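Local coordinates for programmed cell death 6-interacting protein (PDB 5WA1), which takes part in multivesicular body biogenesis, membrane repair and cytokinesis, and here presents its Bro1 domain bound to a peptide of the ESCRT-III subunit CHMP4C, at residues E165-A170 / Q217-L222; K172-A177 / L210-Q215; A241-G246 / I353-L358; K269-Q274 / A302-T307; M273-E278 / K319-K324. All coordinates share one frame; numbering follows the deposited sequence.

Overall arrangement
All five contacts lie within the helical, TPR-like Bro1 domain. Interactions 1 and 2, with centres about 10 Å apart, are successive levels of one seam between helices 164-191 and 202-226; interaction 2 sits nearer the centre of the chain. Interactions 4 and 5 share Met-273 and Gln-274 on helix 262-287, and their centres are about 7 Å apart. Interaction 3 stands between the two groups, about 14 Å from interactions 2 and 4 by their centres, and brings in the 353-358 segment. Glu-218 and Lys-269 form a salt bridge linking 1 with 4. The bound CHMP4C peptide packs on segments of interactions 1 and 3 and makes a weak hydrogen bond with Lys-172 of interaction 2.

Interaction 1: E165-A170 / Q217-L222; sequences EGLKIA and QEVFFL
Leu-167 and Val-219 meet at the seam of an antiparallel helical hairpin, formed by helices 164-191 and 202-226 within the TPR-like core of the Bro1 domain. The axes of the two short segments approach to 9.5 Å and run at 160° to each other. The tight part is centred on Val-219, whose two methyl groups are shared between two turns of the opposite helix. With CG1 anti to the backbone N (chi1 170°), that methyl faces both the backbone and the side chain of Leu-167. Its CG2 goes to the next turn instead, where it rests 4.0 Å from the buried CB of Ala-170. The side chains of Leu-167 and Val-219 lie alongside one another, pointing oppositely.

Toward the other end the packing thins. Leu-222 is partly exposed and runs across Leu-167, offering its CB to Leu-167 CD2 at 3.9 Å. Farther round helix 164-191, away from the seam, Lys-168 and the poorly ordered Glu-165 form a long salt bridge, NZ to OE2 3.9 Å. The bound peptide reaches both helices: Leu-167 and Lys-168 pack on an aromatic side chain of it, and Phe-220 meets one edge-to-face. The interface between the segments is wholly apolar in its side chains and modest, 195 Å² in all. Its closest approach is that of a methyl to a carbonyl: Val-219 CG1 lies 3.2 Å from Leu-167 O and 3.8 Å from Leu-167 CD2.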
# COMPACT_ATOMS: atom_id res chain seq x y z
N GLU A 165 0.52 12.83 13.43
CA GLU A 165 1.55 12.88 12.39
C GLU A 165 1.87 11.48 11.88
O GLU A 165 2.06 11.28 10.67
CB GLU A 165 2.80 13.57 12.94
CG GLU A 165 3.77 14.05 11.87
CD GLU A 165 3.08 14.85 10.78
OE1 GLU A 165 2.96 14.33 9.65
OE2 GLU A 165 2.66 16.00 11.05
N GLY A 166 1.93 10.49 12.78
CA GLY A 166 2.10 9.11 12.34
C GLY A 166 0.96 8.64 11.45
O GLY A 166 1.18 7.96 10.45
N LEU A 167 -0.28 9.00 11.81
CA LEU A 167 -1.42 8.66 10.97
C LEU A 167 -1.29 9.30 9.59
O LEU A 167 -1.56 8.65 8.56
CB LEU A 167 -2.72 9.10 11.65
CG LEU A 167 -3.23 8.24 12.81
CD1 LEU A 167 -4.25 9.02 13.64
CD2 LEU A 167 -3.84 6.93 12.29
N LYS A 168 -0.89 10.57 9.54
CA LYS A 168 -0.76 11.26 8.26
C LYS A 168 0.36 10.67 7.41
O LYS A 168 0.21 10.53 6.19
CB LYS A 168 -0.54 12.75 8.50
CG LYS A 168 -0.62 13.63 7.26
CD LYS A 168 -1.03 15.07 7.61
CE LYS A 168 -0.12 15.70 8.66
NZ LYS A 168 -0.35 17.17 8.85
N ILE A 169 1.48 10.30 8.03
CA ILE A 169 2.55 9.63 7.29
C ILE A 169 2.05 8.32 6.69
O ILE A 169 2.29 8.02 5.51
CB ILE A 169 3.77 9.40 8.19
CG1 ILE A 169 4.44 10.74 8.54
CG2 ILE A 169 4.76 8.43 7.53
CD1 ILE A 169 5.56 10.64 9.57
N ALA A 170 1.35 7.52 7.49
CA ALA A 170 0.85 6.24 7.00
C ALA A 170 -0.16 6.43 5.88
O ALA A 170 -0.12 5.71 4.87
CB ALA A 170 0.23 5.44 8.15
N GLN A 217 -7.42 3.68 3.61
CA GLN A 217 -8.78 3.96 4.09
C GLN A 217 -8.92 3.63 5.57
O GLN A 217 -9.57 4.36 6.33
CB GLN A 217 -9.80 3.19 3.26
CG GLN A 217 -11.28 3.37 3.70
CD GLN A 217 -11.86 4.74 3.35
OE1 GLN A 217 -11.31 5.47 2.52
NE2 GLN A 217 -12.97 5.10 3.99
N GLU A 218 -8.29 2.54 6.02
CA GLU A 218 -8.34 2.20 7.43
C GLU A 218 -7.69 3.28 8.29
O GLU A 218 -8.16 3.57 9.40
CB GLU A 218 -7.64 0.86 7.68
CG GLU A 218 -7.65 0.43 9.15
CD GLU A 218 -6.90 -0.87 9.37
OE1 GLU A 218 -6.39 -1.44 8.39
OE2 GLU A 218 -6.82 -1.33 10.53
N VAL A 219 -6.60 3.87 7.80
CA VAL A 219 -5.95 4.94 8.55
C VAL A 219 -6.88 6.14 8.68
O VAL A 219 -6.92 6.79 9.73
CB VAL A 219 -4.62 5.34 7.87
CG1 VAL A 219 -4.07 6.62 8.49
CG2 VAL A 219 -3.60 4.22 8.00
N PHE A 220 -7.65 6.45 7.63
CA PHE A 220 -8.61 7.54 7.75
C PHE A 220 -9.71 7.21 8.75
O PHE A 220 -10.20 8.11 9.45
CB PHE A 220 -9.22 7.86 6.39
CG PHE A 220 -8.40 8.84 5.59
CD1 PHE A 220 -8.59 10.20 5.74
CD2 PHE A 220 -7.42 8.39 4.72
CE1 PHE A 220 -7.82 11.10 5.02
CE2 PHE A 220 -6.65 9.28 4.00
CZ PHE A 220 -6.85 10.65 4.15
N PHE A 221 -10.09 5.94 8.85
CA PHE A 221 -11.04 5.53 9.88
C PHE A 221 -10.44 5.74 11.27
O PHE A 221 -11.10 6.26 12.17
CB PHE A 221 -11.46 4.07 9.65
CG PHE A 221 -11.99 3.38 10.88
CD1 PHE A 221 -13.32 3.53 11.25
CD2 PHE A 221 -11.16 2.59 11.66
CE1 PHE A 221 -13.81 2.91 12.39
CE2 PHE A 221 -11.64 1.97 12.80
CZ PHE A 221 -12.97 2.13 13.17
N LEU A 222 -9.17 5.35 11.45
CA LEU A 222 -8.51 5.56 12.74
C LEU A 222 -8.38 7.04 13.06
O LEU A 222 -8.53 7.46 14.22
CB LEU A 222 -7.14 4.87 12.74
CG LEU A 222 -7.20 3.34 12.66
CD1 LEU A 222 -5.80 2.77 12.50
CD2 LEU A 222 -7.87 2.77 13.90

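Interaction 2: K172-A177 / L210-Q215; sequences KHYQFA and LIMLAQ
Gln-215 lays its CB over the centre of the Tyr-174 ring, 3.8 Å from the centroid and almost on the ring normal, a CH-pi contact. The chain of Gln-215 then runs on, extended, past the ring's CE1 rim, where NE2, still above the plane, is 3.3 Å from Tyr-174 CE1; amide and ring planes are 56° apart. The amide is also held from outside, since OE1 accepts a hydrogen bond from the backbone N of Ile-26.

Met-212 approaches the same ring differently. Its side chain, roughly perpendicular to that of Tyr-174, bends at chi2 (-60°), setting SD at the ring edge, 5.0 Å from the centroid and 74° off the normal. This Met-aromatic contact belongs to the antiparallel pair of helices 164-191 and 202-226 in the Bro1 domain, whose segment axes here come to 7.8 Å. The CB methylene of Met-212 packs on the carbonyl oxygen of Tyr-174, CB to O 3.4 Å. One turn after Tyr-174, Ala-177 CB touches Met-212 CG at 3.8 Å. Ala-156 and Ala-157 of helix 137-157 also pack against Tyr-174, and Ser-153 of that helix against Met-212.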
# COMPACT_ATOMS: atom_id res chain seq x y z
N LYS A 172 -0.40 8.91 3.74
CA LYS A 172 0.30 9.34 2.54
C LYS A 172 1.10 8.20 1.91
O LYS A 172 1.07 8.01 0.69
CB LYS A 172 1.22 10.53 2.88
CG LYS A 172 1.86 11.22 1.68
CD LYS A 172 2.39 12.61 2.08
CE LYS A 172 1.32 13.39 2.86
NZ LYS A 172 1.84 14.68 3.42
N HIS A 173 1.78 7.39 2.73
CA HIS A 173 2.64 6.35 2.18
C HIS A 173 1.84 5.16 1.63
O HIS A 173 2.25 4.57 0.62
CB HIS A 173 3.64 5.89 3.25
CG HIS A 173 4.81 6.82 3.41
ND1 HIS A 173 4.66 8.16 3.68
CD2 HIS A 173 6.14 6.60 3.32
CE1 HIS A 173 5.85 8.73 3.76
NE2 HIS A 173 6.77 7.80 3.55
N TYR A 174 0.71 4.81 2.25
CA TYR A 174 -0.14 3.75 1.71
C TYR A 174 -0.74 4.16 0.37
O TYR A 174 -0.82 3.33 -0.55
CB TYR A 174 -1.26 3.40 2.69
CG TYR A 174 -0.83 2.54 3.85
CD1 TYR A 174 -0.02 1.43 3.66
CD2 TYR A 174 -1.26 2.84 5.14
CE1 TYR A 174 0.38 0.64 4.73
CE2 TYR A 174 -0.87 2.06 6.22
CZ TYR A 174 -0.04 0.97 6.00
OH TYR A 174 0.35 0.19 7.07
N GLN A 175 -1.13 5.42 0.22
CA GLN A 175 -1.67 5.87 -1.06
C GLN A 175 -0.58 5.93 -2.12
O GLN A 175 -0.84 5.63 -3.30
CB GLN A 175 -2.36 7.22 -0.90
CG GLN A 175 -3.69 7.10 -0.13
CD GLN A 175 -4.33 8.45 0.07
OE1 GLN A 175 -5.19 8.87 -0.71
NE2 GLN A 175 -3.91 9.15 1.11
N PHE A 176 0.63 6.33 -1.74
CA PHE A 176 1.75 6.26 -2.67
C PHE A 176 2.02 4.82 -3.10
O PHE A 176 2.11 4.53 -4.30
CB PHE A 176 3.01 6.87 -2.06
CG PHE A 176 4.24 6.60 -2.87
CD1 PHE A 176 4.53 7.38 -3.97
CD2 PHE A 176 5.05 5.51 -2.59
CE1 PHE A 176 5.66 7.11 -4.76
CE2 PHE A 176 6.17 5.22 -3.37
CZ PHE A 176 6.47 6.03 -4.46
N ALA A 177 2.14 3.90 -2.13
CA ALA A 177 2.39 2.51 -2.48
C ALA A 177 1.29 1.96 -3.37
O ALA A 177 1.57 1.27 -4.36
CB ALA A 177 2.53 1.66 -1.21
N LEU A 210 -4.49 -2.74 -4.23
CA LEU A 210 -5.75 -2.70 -3.48
C LEU A 210 -5.52 -2.86 -1.98
O LEU A 210 -6.20 -2.20 -1.17
CB LEU A 210 -6.68 -3.77 -4.02
CG LEU A 210 -8.06 -3.85 -3.36
CD1 LEU A 210 -8.72 -2.48 -3.30
CD2 LEU A 210 -8.89 -4.84 -4.16
N ILE A 211 -4.59 -3.72 -1.57
CA ILE A 211 -4.30 -3.87 -0.15
C ILE A 211 -3.84 -2.55 0.45
O ILE A 211 -4.27 -2.15 1.55
CB ILE A 211 -3.25 -4.98 0.07
CG1 ILE A 211 -3.82 -6.35 -0.31
CG2 ILE A 211 -2.75 -4.96 1.52
CD1 ILE A 211 -2.78 -7.46 -0.35
N MET A 212 -2.95 -1.84 -0.25
CA MET A 212 -2.45 -0.57 0.26
C MET A 212 -3.55 0.48 0.27
O MET A 212 -3.60 1.33 1.17
CB MET A 212 -1.27 -0.08 -0.60
CG MET A 212 -0.07 -1.02 -0.60
SD MET A 212 0.60 -1.26 1.06
CE MET A 212 0.99 -3.01 1.06
N LEU A 213 -4.43 0.45 -0.73
CA LEU A 213 -5.55 1.38 -0.72
C LEU A 213 -6.48 1.11 0.47
O LEU A 213 -6.95 2.04 1.12
CB LEU A 213 -6.32 1.30 -2.03
CG LEU A 213 -7.31 2.44 -2.27
CD1 LEU A 213 -6.58 3.73 -2.58
CD2 LEU A 213 -8.28 2.07 -3.38
N ALA A 214 -6.75 -0.18 0.76
CA ALA A 214 -7.56 -0.53 1.93
C ALA A 214 -6.92 -0.03 3.21
O ALA A 214 -7.61 0.46 4.12
CB ALA A 214 -7.74 -2.05 2.01
N GLN A 215 -5.60 -0.15 3.32
CA GLN A 215 -4.95 0.26 4.56
C GLN A 215 -4.93 1.77 4.69
O GLN A 215 -5.06 2.29 5.80
CB GLN A 215 -3.56 -0.37 4.64
CG GLN A 215 -3.72 -1.88 4.82
CD GLN A 215 -2.44 -2.68 5.04
OE1 GLN A 215 -2.48 -3.72 5.69
NE2 GLN A 215 -1.32 -2.23 4.47

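Interaction 3: A241-G246 / I353-L358; sequences AADYFG and IGKATL
Lys-355 and Asp-243 form a salt bridge, NZ to OD2 2.6 Å, the shorter of the two polar links between 353-358 and 241-246. NZ meets OD2 on its syn side but 27° out of the carboxylate plane; OD1 is more distant, 3.3 Å from NZ, so the grip falls mainly on one oxygen. Beyond CG the lysine chain is extended, and it crosses the aspartate at about a right angle. Its last methylenes also come close to the same oxygen, with Lys-355 CE 3.1 Å from Asp-243 OD2.

Two residues on, Thr-357 makes the second link. Its OG1 is 2.9 Å from Tyr-244 OH, a hydrogen bond in which either hydroxyl could be the donor. OG1 comes at the edge of the tyrosine ring, near its plane, and is turned there by chi1 of 166°, anti to the threonine's own backbone N. From helix 202-226, Leu-213 packs on the Tyr-244 ring and Ala-214 on its CB.

The irregular segment, in the loop after helix 319-340 of the Bro1 domain, runs along helix 231-252 and is also held by helix 202-226, where Gln-217 receives it: NE2 bonds to Ala-356 O, and OE1 takes the N-H of Leu-358. Ala-356 and Leu-358 in turn pack on apolar side chains of the bound peptide. Both direct links are polar and lie at the surface, Lys-355 and Thr-357 being exposed, so solvent probably screens the charge pair; the loop is joined to the helix mainly by directed polar bonds, with little apolar burial.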
# COMPACT_ATOMS: atom_id res chain seq x y z
N ALA A 241 -13.85 0.85 3.99
CA ALA A 241 -12.67 0.03 4.21
C ALA A 241 -13.01 -1.45 4.11
O ALA A 241 -12.22 -2.25 3.58
CB ALA A 241 -12.05 0.35 5.57
N ALA A 242 -14.19 -1.83 4.60
CA ALA A 242 -14.63 -3.22 4.48
C ALA A 242 -14.72 -3.63 3.02
O ALA A 242 -14.29 -4.74 2.66
CB ALA A 242 -15.99 -3.40 5.19
N ASP A 243 -15.26 -2.76 2.17
CA ASP A 243 -15.33 -3.07 0.74
C ASP A 243 -13.94 -3.28 0.14
O ASP A 243 -13.75 -4.20 -0.67
CB ASP A 243 -16.04 -1.94 -0.01
CG ASP A 243 -17.52 -2.19 -0.16
OD1 ASP A 243 -18.06 -3.02 0.61
OD2 ASP A 243 -18.14 -1.56 -1.04
N TYR A 244 -12.97 -2.45 0.52
CA TYR A 244 -11.62 -2.59 -0.03
C TYR A 244 -10.95 -3.88 0.44
O TYR A 244 -10.32 -4.59 -0.34
CB TYR A 244 -10.74 -1.40 0.37
CG TYR A 244 -11.04 -0.10 -0.31
CD1 TYR A 244 -11.38 -0.06 -1.66
CD2 TYR A 244 -10.96 1.09 0.39
CE1 TYR A 244 -11.63 1.16 -2.29
CE2 TYR A 244 -11.21 2.30 -0.22
CZ TYR A 244 -11.54 2.34 -1.56
OH TYR A 244 -11.78 3.55 -2.16
N PHE A 245 -11.02 -4.15 1.75
CA PHE A 245 -10.46 -5.40 2.26
C PHE A 245 -11.15 -6.61 1.65
O PHE A 245 -10.49 -7.62 1.35
CB PHE A 245 -10.55 -5.46 3.78
CG PHE A 245 -9.50 -4.63 4.47
CD1 PHE A 245 -8.16 -4.93 4.33
CD2 PHE A 245 -9.86 -3.54 5.23
CE1 PHE A 245 -7.19 -4.16 4.96
CE2 PHE A 245 -8.91 -2.77 5.87
CZ PHE A 245 -7.57 -3.08 5.73
N GLY A 246 -12.47 -6.53 1.45
CA GLY A 246 -13.19 -7.65 0.86
C GLY A 246 -12.77 -7.92 -0.57
O GLY A 246 -12.53 -9.07 -0.95
N ILE A 353 -25.65 0.76 5.38
CA ILE A 353 -24.75 1.84 5.75
C ILE A 353 -24.09 2.37 4.48
O ILE A 353 -23.71 1.60 3.59
CB ILE A 353 -23.70 1.34 6.76
CG1 ILE A 353 -24.41 0.79 8.01
CG2 ILE A 353 -22.72 2.45 7.13
CD1 ILE A 353 -23.50 0.01 8.96
N GLY A 354 -23.98 3.69 4.38
CA GLY A 354 -23.33 4.30 3.24
C GLY A 354 -21.84 4.03 3.24
O GLY A 354 -21.29 3.32 4.08
N LYS A 355 -21.16 4.63 2.25
CA LYS A 355 -19.73 4.45 2.07
C LYS A 355 -19.10 5.80 1.74
O LYS A 355 -19.64 6.56 0.94
CB LYS A 355 -19.42 3.45 0.94
CG LYS A 355 -19.63 2.01 1.38
CD LYS A 355 -19.81 1.06 0.22
CE LYS A 355 -20.28 -0.28 0.74
NZ LYS A 355 -20.65 -1.21 -0.36
N ALA A 356 -17.96 6.09 2.38
CA ALA A 356 -17.20 7.30 2.09
C ALA A 356 -15.74 6.94 1.87
O ALA A 356 -15.07 6.45 2.78
CB ALA A 356 -17.33 8.32 3.23
N THR A 357 -15.23 7.21 0.66
CA THR A 357 -13.85 6.91 0.32
C THR A 357 -13.03 8.20 0.41
O THR A 357 -13.35 9.19 -0.24
CB THR A 357 -13.74 6.28 -1.07
OG1 THR A 357 -12.37 6.31 -1.51
CG2 THR A 357 -14.62 7.00 -2.08
N LEU A 358 -11.99 8.17 1.24
CA LEU A 358 -11.08 9.29 1.43
C LEU A 358 -9.73 9.09 0.76
O LEU A 358 -8.84 9.94 0.91
CB LEU A 358 -10.85 9.53 2.93
CG LEU A 358 -11.80 10.51 3.63
CD1 LEU A 358 -11.43 11.93 3.23
CD2 LEU A 358 -13.24 10.24 3.27

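Interaction 4: K269-Q274 / A302-T307; sequences KHCIMQ and AELIKT
The antiparallel hairpin of helices 262-287 and 291-311, in the Bro1 domain, is joined at this level by Leu-304, which packs against Cys-271 and Gln-274. The segment axes approach to 8.7 Å and run at 156° to each other. Leu-304 points toward the opposite helix: its CB lies 4.0 Å from Cys-271 O, and its two methyls separate beyond that. CD1 presses on Gln-274 CB at 3.7 Å, one side chain lying athwart the other. CD2 comes to 3.8 Å from Gln-274 OE1 and touches Cys-271 CB more loosely.

On the buried flank Ile-305 takes over. Although its CB does not face the other segment directly, its bent chain (chi2 -53°) carries CD1 to 4.2 Å from Ile-272 CG1. Val-318 packs against both isoleucines, and Val-316 against Ile-272, closing this flank with the loop before helix 319-340.

Within 302-307, Thr-307 OG1 donates to Glu-303 O at 2.9 Å, while Thr-307 N reaches the same oxygen from the opposite face of the carbonyl plane; two donors therefore satisfy that oxygen and tie the hydroxyl back onto its own helix. Between the two segments the contact is dispersive, methyl and methylene groups against one another and against the oxygens of Cys-271 and Gln-274, so shape and apolar burial, not directed bonds, hold the helices together here.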
# COMPACT_ATOMS: atom_id res chain seq x y z
N LYS A 269 -9.72 -8.32 8.59
CA LYS A 269 -9.95 -6.88 8.51
C LYS A 269 -11.26 -6.55 7.79
O LYS A 269 -11.92 -5.57 8.15
CB LYS A 269 -8.78 -6.20 7.81
CG LYS A 269 -7.52 -6.06 8.66
CD LYS A 269 -7.46 -4.74 9.38
CE LYS A 269 -6.14 -4.59 10.14
NZ LYS A 269 -5.09 -3.99 9.28
N HIS A 270 -11.64 -7.34 6.79
CA HIS A 270 -12.95 -7.19 6.17
C HIS A 270 -14.07 -7.30 7.21
O HIS A 270 -14.95 -6.43 7.29
CB HIS A 270 -13.10 -8.24 5.07
CG HIS A 270 -14.46 -8.31 4.45
ND1 HIS A 270 -15.02 -7.25 3.75
CD2 HIS A 270 -15.37 -9.31 4.39
CE1 HIS A 270 -16.21 -7.60 3.30
NE2 HIS A 270 -16.45 -8.85 3.68
N CYS A 271 -14.01 -8.33 8.06
CA CYS A 271 -15.04 -8.51 9.07
C CYS A 271 -14.92 -7.49 10.20
O CYS A 271 -15.94 -7.04 10.74
CB CYS A 271 -14.99 -9.93 9.63
SG CYS A 271 -15.36 -11.21 8.42
N ILE A 272 -13.69 -7.13 10.61
CA ILE A 272 -13.53 -6.14 11.66
C ILE A 272 -14.07 -4.80 11.20
O ILE A 272 -14.68 -4.06 11.97
CB ILE A 272 -12.06 -6.02 12.10
CG1 ILE A 272 -11.63 -7.26 12.88
CG2 ILE A 272 -11.83 -4.75 12.94
CD1 ILE A 272 -10.10 -7.42 12.96
N MET A 273 -13.86 -4.46 9.94
CA MET A 273 -14.35 -3.21 9.46
C MET A 273 -15.87 -3.22 9.37
O MET A 273 -16.48 -2.26 9.70
CB MET A 273 -13.67 -2.80 8.18
CG MET A 273 -12.22 -2.40 8.31
SD MET A 273 -11.81 -1.20 9.58
CE MET A 273 -12.44 0.27 8.88
N GLN A 274 -16.46 -4.30 8.90
CA GLN A 274 -17.92 -4.37 8.90
C GLN A 274 -18.48 -4.22 10.31
O GLN A 274 -19.48 -3.52 10.51
CB GLN A 274 -18.40 -5.68 8.27
CG GLN A 274 -18.19 -5.77 6.76
CD GLN A 274 -19.00 -6.87 6.10
OE1 GLN A 274 -19.37 -7.86 6.75
NE2 GLN A 274 -19.29 -6.71 4.82
N ALA A 302 -21.41 -8.16 16.97
CA ALA A 302 -20.96 -9.23 17.85
C ALA A 302 -20.73 -10.52 17.09
O ALA A 302 -19.76 -11.25 17.33
CB ALA A 302 -21.99 -9.45 18.97
N GLU A 303 -21.62 -10.82 16.14
CA GLU A 303 -21.49 -12.03 15.34
C GLU A 303 -20.23 -11.98 14.49
O GLU A 303 -19.47 -12.96 14.42
CB GLU A 303 -22.73 -12.17 14.46
CG GLU A 303 -22.90 -13.50 13.75
CD GLU A 303 -24.29 -13.63 13.16
OE1 GLU A 303 -25.06 -12.65 13.24
OE2 GLU A 303 -24.60 -14.72 12.63
N LEU A 304 -19.99 -10.84 13.83
CA LEU A 304 -18.78 -10.66 13.02
C LEU A 304 -17.52 -10.80 13.85
O LEU A 304 -16.55 -11.45 13.43
CB LEU A 304 -18.82 -9.30 12.33
CG LEU A 304 -19.84 -9.14 11.20
CD1 LEU A 304 -20.09 -7.66 10.87
CD2 LEU A 304 -19.36 -9.91 9.96
N ILE A 305 -17.50 -10.19 15.04
CA ILE A 305 -16.31 -10.22 15.89
C ILE A 305 -16.10 -11.60 16.49
O ILE A 305 -14.95 -12.05 16.64
CB ILE A 305 -16.41 -9.11 16.96
CG1 ILE A 305 -16.11 -7.76 16.32
CG2 ILE A 305 -15.44 -9.35 18.11
CD1 ILE A 305 -14.79 -7.73 15.55
N LYS A 306 -17.18 -12.31 16.82
CA LYS A 306 -17.04 -13.69 17.28
C LYS A 306 -16.42 -14.57 16.20
O LYS A 306 -15.59 -15.44 16.49
CB LYS A 306 -18.40 -14.24 17.71
CG LYS A 306 -18.37 -15.67 18.24
CD LYS A 306 -19.76 -16.12 18.67
CE LYS A 306 -19.82 -17.62 18.89
NZ LYS A 306 -21.23 -18.07 19.09
N THR A 307 -16.82 -14.37 14.94
CA THR A 307 -16.27 -15.18 13.86
C THR A 307 -14.78 -14.91 13.66
O THR A 307 -14.00 -15.83 13.37
CB THR A 307 -17.05 -14.93 12.57
OG1 THR A 307 -18.44 -15.18 12.79
CG2 THR A 307 -16.57 -15.85 11.47

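Interaction 5: M273-E278 / K319-K324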
# COMPACT_ATOMS: atom_id res chain seq x y z
N MET A 273 -13.86 -4.46 9.94
CA MET A 273 -14.35 -3.21 9.46
C MET A 273 -15.87 -3.22 9.37
O MET A 273 -16.48 -2.26 9.70
CB MET A 273 -13.67 -2.80 8.18
CG MET A 273 -12.22 -2.40 8.31
SD MET A 273 -11.81 -1.20 9.58
CE MET A 273 -12.44 0.27 8.88
N GLN A 274 -16.46 -4.30 8.90
CA GLN A 274 -17.92 -4.37 8.90
C GLN A 274 -18.48 -4.22 10.31
O GLN A 274 -19.48 -3.52 10.51
CB GLN A 274 -18.40 -5.68 8.27
CG GLN A 274 -18.19 -5.77 6.76
CD GLN A 274 -19.00 -6.87 6.10
OE1 GLN A 274 -19.37 -7.86 6.75
NE2 GLN A 274 -19.29 -6.71 4.82
N ALA A 275 -17.84 -4.85 11.29
CA ALA A 275 -18.27 -4.72 12.68
C ALA A 275 -18.11 -3.29 13.19
O ALA A 275 -18.96 -2.80 13.95
CB ALA A 275 -17.47 -5.70 13.56
N ASN A 276 -17.03 -2.61 12.81
CA ASN A 276 -16.88 -1.21 13.19
C ASN A 276 -17.98 -0.35 12.58
O ASN A 276 -18.49 0.57 13.23
CB ASN A 276 -15.51 -0.67 12.74
CG ASN A 276 -14.40 -1.08 13.65
OD1 ASN A 276 -13.42 -1.68 13.22
ND2 ASN A 276 -14.53 -0.74 14.91
N ALA A 277 -18.34 -0.63 11.33
CA ALA A 277 -19.42 0.12 10.70
C ALA A 277 -20.74 -0.09 11.46
O ALA A 277 -21.47 0.86 11.73
CB ALA A 277 -19.58 -0.33 9.24
N GLU A 278 -21.05 -1.34 11.80
CA GLU A 278 -22.30 -1.63 12.52
C GLU A 278 -22.27 -1.03 13.92
O GLU A 278 -23.30 -0.57 14.43
CB GLU A 278 -22.53 -3.13 12.59
CG GLU A 278 -22.90 -3.79 11.27
CD GLU A 278 -24.31 -3.44 10.78
OE1 GLU A 278 -24.97 -2.55 11.39
OE2 GLU A 278 -24.76 -4.04 9.78
N LYS A 319 -10.27 -8.70 21.54
CA LYS A 319 -10.91 -8.92 22.84
C LYS A 319 -11.55 -7.65 23.37
O LYS A 319 -12.69 -7.66 23.85
CB LYS A 319 -9.92 -9.47 23.86
CG LYS A 319 -10.50 -9.56 25.27
CD LYS A 319 -9.47 -9.93 26.31
CE LYS A 319 -10.02 -9.76 27.72
NZ LYS A 319 -11.25 -10.57 27.94
N ASP A 320 -10.82 -6.53 23.31
CA ASP A 320 -11.34 -5.27 23.84
C ASP A 320 -12.57 -4.80 23.07
O ASP A 320 -13.57 -4.37 23.68
CB ASP A 320 -10.25 -4.21 23.82
CG ASP A 320 -9.17 -4.45 24.86
OD1 ASP A 320 -9.14 -5.55 25.45
OD2 ASP A 320 -8.35 -3.53 25.09
N PHE A 321 -12.52 -4.87 21.74
CA PHE A 321 -13.68 -4.54 20.92
C PHE A 321 -14.85 -5.47 21.22
O PHE A 321 -16.00 -5.02 21.29
CB PHE A 321 -13.28 -4.63 19.45
CG PHE A 321 -14.28 -4.04 18.50
CD1 PHE A 321 -15.15 -3.05 18.90
CD2 PHE A 321 -14.34 -4.49 17.19
CE1 PHE A 321 -16.07 -2.51 18.01
CE2 PHE A 321 -15.25 -3.96 16.29
CZ PHE A 321 -16.12 -2.97 16.71
N SER A 322 -14.57 -6.76 21.41
CA SER A 322 -15.62 -7.73 21.70
C SER A 322 -16.34 -7.39 23.01
O SER A 322 -17.58 -7.45 23.08
CB SER A 322 -15.04 -9.13 21.77
OG SER A 322 -16.06 -10.10 21.83
N ASP A 323 -15.58 -7.03 24.05
CA ASP A 323 -16.17 -6.66 25.33
C ASP A 323 -16.98 -5.37 25.22
O ASP A 323 -18.03 -5.24 25.86
CB ASP A 323 -15.06 -6.49 26.37
CG ASP A 323 -14.32 -7.78 26.65
OD1 ASP A 323 -14.87 -8.86 26.34
OD2 ASP A 323 -13.18 -7.71 27.16
N LYS A 324 -16.50 -4.41 24.44
CA LYS A 324 -17.24 -3.16 24.25
C LYS A 324 -18.59 -3.43 23.61
O LYS A 324 -19.62 -2.91 24.05
CB LYS A 324 -16.41 -2.19 23.41
CG LYS A 324 -17.04 -0.83 23.22
CD LYS A 324 -16.05 0.16 22.60
CE LYS A 324 -15.63 -0.26 21.20
NZ LYS A 324 -14.60 0.66 20.63
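Phe-321 drives its ring toward helix 262-287, where the far rim of the ring overlaps Ala-275 and Asn-276. The contact joins that helix to the first turn and a half of helix 319-340 in the helical Bro1 domain; helix 291-311 comes between the two in sequence and packs beside both. The backbones stay apart, 9.0 Å between the nearest CA atoms, those of Asn-276 and Phe-321, so the ring bridges the distance by itself. A chi1 of -168°, with CG anti to the backbone N, directs the phenylalanine ring toward helix 262-287.

Asn-276 meets the ring at a slant: its CG is 4.0 Å from both CZ and CE2 of Phe-321, and its amide plane is turned only 16° from the ring plane. The asparagine also packs on Phe-221 of helix 202-226, which places the amide between two aromatic residues. Ile-305 of helix 291-311 fills in beside the methyl of Ala-275 and the Phe-321 ring, so four helices converge here. On the outward side of helix 319-340, turned from the contact, Lys-319 NZ forms a salt bridge with Asp-323 OD2 at 3.5 Å. Just 119 Å² is buried between the two segments, most of it belonging to Phe-321, and the apolar touch is Ala-275 CB against Phe-321 CE2 at 3.9 Å.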